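Local coordinates for GrpB family protein (Enterococcus faecalis, PDB 2NRK) that is of unknown function but belongs to the GrpB family and may share the nucleotidyltransferase fold, at residues A[38-42]-A[54-58]; A[60-66]-A[105-109]. All coordinates share one frame; numbering follows the deposited sequence.

Interaction 1. Residues A[38-42]-A[54-58]; sequences EHIGS and IDFLV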
ATOM      1  N   GLU A  38      -7.484  11.447  -4.610  1.00 23.43           N
ATOM      2  CA  GLU A  38      -7.215  11.766  -3.197  1.00 24.33           C
ATOM      3  C   GLU A  38      -6.543  13.148  -3.083  1.00 23.36           C
ATOM      4  O   GLU A  38      -5.691  13.515  -3.904  1.00 24.59           O
ATOM      5  CB  GLU A  38      -6.264  10.710  -2.597  1.00 25.83           C
ATOM      6  CG  GLU A  38      -6.860   9.290  -2.450  1.00 25.54           C
ATOM      7  CD  GLU A  38      -7.546   9.026  -1.141  1.00 31.26           C
ATOM      8  OE1 GLU A  38      -7.830   9.969  -0.343  1.00 28.23           O
ATOM      9  OE2 GLU A  38      -7.841   7.824  -0.908  1.00 30.62           O
ATOM     10  N   HIS A  39      -6.905  13.863  -2.025  1.00 23.92           N
ATOM     11  CA  HIS A  39      -6.229  15.110  -1.681  1.00 23.35           C
ATOM     12  C   HIS A  39      -4.996  14.717  -0.884  1.00 23.42           C
ATOM     13  O   HIS A  39      -5.087  13.994   0.127  1.00 24.47           O
ATOM     14  CB  HIS A  39      -7.209  15.924  -0.810  1.00 23.82           C
ATOM     15  CG  HIS A  39      -6.791  17.340  -0.585  1.00 23.88           C
ATOM     16  ND1 HIS A  39      -7.499  18.165   0.251  1.00 24.41           N
ATOM     17  CD2 HIS A  39      -5.746  18.070  -1.048  1.00 25.22           C
ATOM     18  CE1 HIS A  39      -6.921  19.357   0.294  1.00 23.99           C
ATOM     19  NE2 HIS A  39      -5.853  19.331  -0.489  1.00 23.58           N
ATOM     20  N   ILE A  40      -3.832  15.175  -1.333  1.00 22.99           N
ATOM     21  CA  ILE A  40      -2.576  14.812  -0.695  1.00 24.01           C
ATOM     22  C   ILE A  40      -1.752  16.075  -0.473  1.00 23.85           C
ATOM     23  O   ILE A  40      -2.209  17.205  -0.755  1.00 24.96           O
ATOM     24  CB  ILE A  40      -1.812  13.737  -1.483  1.00 24.14           C
ATOM     25  CG1 ILE A  40      -1.530  14.179  -2.937  1.00 24.53           C
ATOM     26  CG2 ILE A  40      -2.564  12.407  -1.423  1.00 23.34           C
ATOM     27  CD1 ILE A  40      -0.275  13.557  -3.570  1.00 24.13           C
ATOM     28  N   GLY A  41      -0.546  15.895   0.062  1.00 23.47           N
ATOM     29  CA  GLY A  41       0.385  17.017   0.264  1.00 22.50           C
ATOM     30  C   GLY A  41      -0.044  17.888   1.432  1.00 23.11           C
ATOM     31  O   GLY A  41      -0.995  17.548   2.125  1.00 23.80           O
ATOM     32  N   SER A  42       0.653  19.007   1.633  1.00 23.12           N
ATOM     33  CA  SER A  42       0.393  19.778   2.870  1.00 23.38           C
ATOM     34  C   SER A  42      -1.003  20.366   2.923  1.00 23.53           C
ATOM     35  O   SER A  42      -1.561  20.507   4.039  1.00 23.41           O
ATOM     36  CB  SER A  42       1.450  20.858   3.059  1.00 25.72           C
ATOM     37  OG  SER A  42       2.682  20.213   3.344  1.00 27.16           O
ATOM     38  N   ILE A  54      -2.687  23.058  -4.513  1.00 24.12           N
ATOM     39  CA  ILE A  54      -3.420  21.850  -4.131  1.00 23.94           C
ATOM     40  C   ILE A  54      -2.794  20.663  -4.855  1.00 24.01           C
ATOM     41  O   ILE A  54      -2.698  20.680  -6.089  1.00 23.70           O
ATOM     42  CB  ILE A  54      -4.918  21.911  -4.523  1.00 24.59           C
ATOM     43  CG1 ILE A  54      -5.622  23.211  -4.063  1.00 26.70           C
ATOM     44  CG2 ILE A  54      -5.666  20.665  -3.999  1.00 24.86           C
ATOM     45  CD1 ILE A  54      -5.642  23.419  -2.568  1.00 28.52           C
ATOM     46  N   ASP A  55      -2.399  19.642  -4.090  1.00 22.97           N
ATOM     47  CA  ASP A  55      -1.907  18.377  -4.664  1.00 23.82           C
ATOM     48  C   ASP A  55      -2.992  17.321  -4.749  1.00 23.74           C
ATOM     49  O   ASP A  55      -3.703  17.044  -3.729  1.00 23.55           O
ATOM     50  CB  ASP A  55      -0.750  17.795  -3.843  1.00 25.02           C
ATOM     51  CG  ASP A  55       0.467  18.687  -3.870  1.00 28.48           C
ATOM     52  OD1 ASP A  55       1.192  18.654  -4.880  1.00 28.49           O
ATOM     53  OD2 ASP A  55       0.679  19.427  -2.873  1.00 29.16           O
ATOM     54  N   PHE A  56      -3.076  16.708  -5.928  1.00 23.37           N
ATOM     55  CA  PHE A  56      -4.029  15.618  -6.255  1.00 23.93           C
ATOM     56  C   PHE A  56      -3.292  14.323  -6.531  1.00 24.04           C
ATOM     57  O   PHE A  56      -2.287  14.314  -7.282  1.00 24.82           O
ATOM     58  CB  PHE A  56      -4.867  15.960  -7.507  1.00 23.48           C
ATOM     59  CG  PHE A  56      -5.646  17.234  -7.381  1.00 23.61           C
ATOM     60  CD1 PHE A  56      -7.010  17.199  -7.107  1.00 22.24           C
ATOM     61  CD2 PHE A  56      -5.020  18.469  -7.508  1.00 23.85           C
ATOM     62  CE1 PHE A  56      -7.746  18.384  -6.924  1.00 23.83           C
ATOM     63  CE2 PHE A  56      -5.748  19.653  -7.342  1.00 22.93           C
ATOM     64  CZ  PHE A  56      -7.121  19.614  -7.048  1.00 24.40           C
ATOM     65  N   LEU A  57      -3.762  13.241  -5.891  1.00 24.08           N
ATOM     66  CA  LEU A  57      -3.278  11.881  -6.187  1.00 24.23           C
ATOM     67  C   LEU A  57      -4.383  11.195  -6.967  1.00 23.83           C
ATOM     68  O   LEU A  57      -5.488  11.044  -6.465  1.00 24.15           O
ATOM     69  CB  LEU A  57      -2.971  11.115  -4.895  1.00 24.70           C
ATOM     70  CG  LEU A  57      -2.559   9.629  -5.083  1.00 23.72           C
ATOM     71  CD1 LEU A  57      -1.306   9.487  -5.955  1.00 26.49           C
ATOM     72  CD2 LEU A  57      -2.304   8.959  -3.720  1.00 25.10           C
ATOM     73  N   VAL A  58      -4.109  10.887  -8.219  1.00 22.67           N
ATOM     74  CA  VAL A  58      -5.100  10.247  -9.079  1.00 23.18           C
ATOM     75  C   VAL A  58      -4.591   8.823  -9.364  1.00 23.40           C
ATOM     76  O   VAL A  58      -3.478   8.642  -9.885  1.00 24.06           O
ATOM     77  CB  VAL A  58      -5.258  11.035 -10.407  1.00 23.78           C
ATOM     78  CG1 VAL A  58      -6.237  10.323 -11.302  1.00 25.03           C
ATOM     79  CG2 VAL A  58      -5.740  12.459 -10.145  1.00 25.29           C
TER
HETATM   80  O   HOH W   1      -1.396  19.726  -1.107  1.00 16.51           O

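Interaction 2. Residues A[60-66]-A[105-109]; sequences VEEIEKV and IYQFD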
ATOM      1  N   VAL A  60      -5.214   5.312 -11.348  1.00 22.59           N
ATOM      2  CA  VAL A  60      -5.893   4.826 -12.561  1.00 22.94           C
ATOM      3  C   VAL A  60      -5.626   3.347 -12.832  1.00 23.58           C
ATOM      4  O   VAL A  60      -4.641   2.772 -12.330  1.00 23.43           O
ATOM      5  CB  VAL A  60      -5.467   5.651 -13.843  1.00 23.54           C
ATOM      6  CG1 VAL A  60      -5.859   7.118 -13.662  1.00 21.93           C
ATOM      7  CG2 VAL A  60      -3.947   5.496 -14.134  1.00 23.35           C
ATOM      8  N   GLU A  61      -6.490   2.734 -13.646  1.00 23.28           N
ATOM      9  CA  GLU A  61      -6.298   1.336 -14.037  1.00 24.24           C
ATOM     10  C   GLU A  61      -5.132   1.181 -14.998  1.00 24.92           C
ATOM     11  O   GLU A  61      -4.350   0.231 -14.881  1.00 25.21           O
ATOM     12  CB  GLU A  61      -7.580   0.772 -14.659  1.00 24.46           C
ATOM     13  CG  GLU A  61      -8.690   0.678 -13.642  1.00 27.46           C
ATOM     14  CD  GLU A  61      -9.830  -0.251 -14.067  1.00 34.89           C
ATOM     15  OE1 GLU A  61      -9.577  -1.320 -14.695  1.00 34.73           O
ATOM     16  OE2 GLU A  61     -10.982   0.115 -13.741  1.00 37.38           O
ATOM     17  N   GLU A  62      -5.030   2.118 -15.952  1.00 25.61           N
ATOM     18  CA  GLU A  62      -4.042   2.040 -17.031  0.50 25.58           C
ATOM     19  C   GLU A  62      -3.410   3.403 -17.284  1.00 26.04           C
ATOM     20  O   GLU A  62      -4.073   4.314 -17.775  1.00 26.13           O
ATOM     21  CB  GLU A  62      -4.695   1.591 -18.333  0.50 25.81           C
ATOM     22  CG  GLU A  62      -5.266   0.205 -18.347  0.50 25.65           C
ATOM     23  CD  GLU A  62      -5.842  -0.115 -19.709  0.50 26.95           C
ATOM     24  OE1 GLU A  62      -5.057  -0.146 -20.680  0.50 26.08           O
ATOM     25  OE2 GLU A  62      -7.076  -0.285 -19.799  0.50 28.03           O
ATOM     26  N   ILE A  63      -2.130   3.525 -16.954  1.00 25.84           N
ATOM     27  CA  ILE A  63      -1.441   4.814 -17.070  1.00 26.81           C
ATOM     28  C   ILE A  63      -1.277   5.276 -18.517  1.00 28.11           C
ATOM     29  O   ILE A  63      -1.462   6.448 -18.817  1.00 27.97           O
ATOM     30  CB  ILE A  63      -0.105   4.860 -16.274  1.00 26.84           C
ATOM     31  CG1 ILE A  63       0.369   6.329 -16.086  1.00 25.73           C
ATOM     32  CG2 ILE A  63       0.987   4.023 -16.898  1.00 28.44           C
ATOM     33  CD1 ILE A  63      -0.509   7.169 -15.169  1.00 25.08           C
ATOM     34  N   GLU A  64      -1.005   4.345 -19.428  1.00 29.95           N
ATOM     35  CA  GLU A  64      -0.753   4.744 -20.827  1.00 31.88           C
ATOM     36  C   GLU A  64      -1.980   5.359 -21.476  1.00 31.81           C
ATOM     37  O   GLU A  64      -1.867   6.225 -22.358  1.00 32.93           O
ATOM     38  CB  GLU A  64      -0.210   3.560 -21.639  1.00 32.99           C
ATOM     39  CG  GLU A  64       1.077   2.987 -21.038  1.00 38.03           C
ATOM     40  CD  GLU A  64       2.021   2.366 -22.070  1.00 46.40           C
ATOM     41  OE1 GLU A  64       1.591   2.079 -23.223  1.00 47.22           O
ATOM     42  OE2 GLU A  64       3.210   2.152 -21.713  1.00 50.09           O
ATOM     43  N   LYS A  65      -3.153   4.918 -21.045  1.00 31.20           N
ATOM     44  CA  LYS A  65      -4.421   5.487 -21.493  1.00 31.78           C
ATOM     45  C   LYS A  65      -4.597   6.979 -21.158  1.00 30.32           C
ATOM     46  O   LYS A  65      -5.389   7.693 -21.800  1.00 30.29           O
ATOM     47  CB  LYS A  65      -5.575   4.701 -20.898  1.00 33.34           C
ATOM     48  CG  LYS A  65      -6.095   3.563 -21.813  1.00 38.71           C
ATOM     49  CD  LYS A  65      -7.251   2.838 -21.117  1.00 44.10           C
ATOM     50  CE  LYS A  65      -8.538   3.682 -21.087  1.00 47.79           C
ATOM     51  NZ  LYS A  65      -9.657   2.904 -20.458  1.00 50.63           N
ATOM     52  N   VAL A  66      -3.866   7.455 -20.153  1.00 28.53           N
ATOM     53  CA  VAL A  66      -3.992   8.852 -19.728  1.00 26.83           C
ATOM     54  C   VAL A  66      -3.400   9.764 -20.808  1.00 26.00           C
ATOM     55  O   VAL A  66      -3.844  10.896 -20.989  1.00 24.45           O
ATOM     56  CB  VAL A  66      -3.328   9.066 -18.329  1.00 26.66           C
ATOM     57  CG1 VAL A  66      -3.304  10.549 -17.915  1.00 26.54           C
ATOM     58  CG2 VAL A  66      -4.078   8.245 -17.280  1.00 25.99           C
ATOM     59  N   ILE A 105      -0.504  11.495 -11.150  1.00 23.57           N
ATOM     60  CA  ILE A 105      -1.318  10.367 -11.603  1.00 24.58           C
ATOM     61  C   ILE A 105      -0.431   9.118 -11.612  1.00 24.84           C
ATOM     62  O   ILE A 105       0.665   9.125 -12.169  1.00 25.69           O
ATOM     63  CB  ILE A 105      -1.915  10.607 -13.003  1.00 23.95           C
ATOM     64  CG1 ILE A 105      -2.670  11.948 -13.057  1.00 23.33           C
ATOM     65  CG2 ILE A 105      -2.883   9.489 -13.368  1.00 24.49           C
ATOM     66  CD1 ILE A 105      -3.132  12.353 -14.504  1.00 25.04           C
ATOM     67  N   TYR A 106      -0.917   8.036 -10.990  1.00 23.30           N
ATOM     68  CA  TYR A 106      -0.170   6.777 -11.013  1.00 23.65           C
ATOM     69  C   TYR A 106      -1.097   5.601 -11.330  1.00 22.59           C
ATOM     70  O   TYR A 106      -2.290   5.647 -11.052  1.00 22.96           O
ATOM     71  CB  TYR A 106       0.447   6.477  -9.654  1.00 24.26           C
ATOM     72  CG  TYR A 106       1.449   7.499  -9.142  1.00 25.19           C
ATOM     73  CD1 TYR A 106       2.797   7.428  -9.488  1.00 26.37           C
ATOM     74  CD2 TYR A 106       1.034   8.474  -8.241  1.00 26.22           C
ATOM     75  CE1 TYR A 106       3.726   8.375  -8.927  1.00 28.45           C
ATOM     76  CE2 TYR A 106       1.923   9.402  -7.709  1.00 28.99           C
ATOM     77  CZ  TYR A 106       3.240   9.344  -8.044  1.00 28.70           C
ATOM     78  OH  TYR A 106       4.082  10.277  -7.422  1.00 31.72           O
ATOM     79  N   GLN A 107      -0.522   4.550 -11.898  1.00 22.68           N
ATOM     80  CA  GLN A 107      -1.265   3.310 -12.081  1.00 22.02           C
ATOM     81  C   GLN A 107      -1.463   2.607 -10.727  1.00 22.05           C
ATOM     82  O   GLN A 107      -0.619   2.723  -9.827  1.00 22.56           O
ATOM     83  CB  GLN A 107      -0.505   2.377 -13.017  1.00 22.64           C
ATOM     84  CG  GLN A 107      -1.378   1.297 -13.616  1.00 23.89           C
ATOM     85  CD  GLN A 107      -0.712   0.696 -14.842  1.00 25.18           C
ATOM     86  OE1 GLN A 107      -0.890   1.184 -15.959  1.00 24.21           O
ATOM     87  NE2 GLN A 107       0.092  -0.330 -14.626  1.00 25.89           N
ATOM     88  N   PHE A 108      -2.574   1.883 -10.592  1.00 22.47           N
ATOM     89  CA  PHE A 108      -2.944   1.225  -9.342  1.00 21.67           C
ATOM     90  C   PHE A 108      -1.848   0.309  -8.713  1.00 22.14           C
ATOM     91  O   PHE A 108      -1.895   0.003  -7.512  1.00 22.97           O
ATOM     92  CB  PHE A 108      -4.179   0.335  -9.573  1.00 21.93           C
ATOM     93  CG  PHE A 108      -3.863  -0.902 -10.342  1.00 22.02           C
ATOM     94  CD1 PHE A 108      -3.764  -0.849 -11.732  1.00 21.73           C
ATOM     95  CD2 PHE A 108      -3.624  -2.113  -9.684  1.00 22.18           C
ATOM     96  CE1 PHE A 108      -3.451  -1.979 -12.469  1.00 20.92           C
ATOM     97  CE2 PHE A 108      -3.297  -3.262 -10.406  1.00 19.54           C
ATOM     98  CZ  PHE A 108      -3.208  -3.203 -11.801  1.00 20.43           C
ATOM     99  N   ASP A 109      -0.923  -0.181  -9.545  1.00 23.03           N
ATOM    100  CA  ASP A 109       0.111  -1.097  -9.054  1.00 23.91           C
ATOM    101  C   ASP A 109       1.414  -0.418  -8.665  1.00 24.59           C
ATOM    102  O   ASP A 109       2.358  -1.087  -8.225  1.00 25.03           O
ATOM    103  CB  ASP A 109       0.349  -2.268 -10.004  1.00 24.17           C
ATOM    104  CG  ASP A 109       0.636  -1.840 -11.422  1.00 26.44           C
ATOM    105  OD1 ASP A 109       0.717  -0.627 -11.721  1.00 26.93           O
ATOM    106  OD2 ASP A 109       0.750  -2.766 -12.255  1.00 32.08           O
TER

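Interaction 1. Residues A[38-42]-A[54-58]
Glu38 and Leu57 face each other as an antiparallel hydrogen-bonded pair between strand 34-40 and strand 54-60, and the axes of the two short strand segments approach to 4.7 Å at 136°. Both backbone bonds are short and nearly straight: Glu38 N to Leu57 O is 2.8 Å, and Leu57 N returns the bond to Glu38 O. His39 and Phe56 follow as the non-hydrogen-bonded pair. Ile40 N reaches Asp55 O at 3.0 Å from above the carbonyl plane, and one water bridges the chains, donating to Ile40 O and to Asp55 OD2 (2.7 Å) while accepting from Asp55 N.

His39 CG lies anti to the backbone N (chi1 -169°), which lays the ring edge against Asp55 O in plane, CD2 to O 3.5 Å. Its NE2 is hydrogen-bonded to Thr43, and Phe19 stacks on the ring. On the other side of the sheet, Ile40 CG2 rests on Leu57 CB at 3.7 Å, the two side chains crossing at about a right angle. Asp55 OD2 comes to 4.0 Å from Gly41 CA, while OD1 bonds His104. Gly41-Ser42 followed by Asp55 on the next strand recalls the first part of the nucleotidyltransferase motif, consistent with the family's clan; Leu57 stands where a second acid would usually be, and no catalytic role follows.

Interaction 2. Residues A[60-66]-A[105-109]
The C-terminal ends of two adjacent parallel strands of the mixed sheet, 54-60 and 101-107, meet here, with Val60-Gln107 as the last parallel bridge before the 60-66 loop. Val60 N bonds Tyr106 O at 3.0 Å, and Val60 O accepts from Phe108 N at 2.8 Å, the second bond bent to 140° at the hydrogen.

The Gln107 side chain carries the contact on past the bridge. With CG anti to its own N (chi1 -161°) and the chain extended, it reaches across to the loop: CG lies 3.4 Å from Glu61 O, and OE1 accepts from Ile63 N (2.8 Å, 174°) on a lone pair in the carbonyl plane. NE2 turns the other way, to the syn side of Asp109 OD1 at 3.0 Å, tilted somewhat out of the carboxylate plane. Glu61 O lies near the plane of the Phe108 ring, 3.4 Å from CD1; Val60 O is at the same edge.

Farther back along the strand, Ile105 makes the apolar part: its CG2 meets Val60 CG1 and Ile63 CD1, and its CD1 reaches tip to tip toward Val66 CG1 at 3.9 Å. Lys169 of the second subunit forms a salt bridge with Glu61, and Trp172 of that subunit donates to Phe108 O. Bonded at both ends, the Gln107 amide has its rotation fixed, with Ile63 N satisfied by a side chain where the strand pairing has run out.

How the interactions relate
Interaction 1 and interaction 2 lie on one mixed sheet, their centres about 16 Å apart, with strand 54-60 as the shared element: it pairs antiparallel with strand 34-40 on one edge and parallel with strand 101-107 on the other. The join is direct, a probable hydrogen bond between Val58 O and Tyr106 N at 2.9 Å, beside packing of Leu57 CD1 on Tyr106 CD2 at 3.4 Å. His117 connects them too, touching Ile40 of the first and bonded by Tyr106 OH of the second. Gly41-Ser42 and Asp55, the part that recalls the nucleotidyltransferase motif, belong to interaction 1; any active site there is inferred from the family alone. Interaction 2 borders the second subunit.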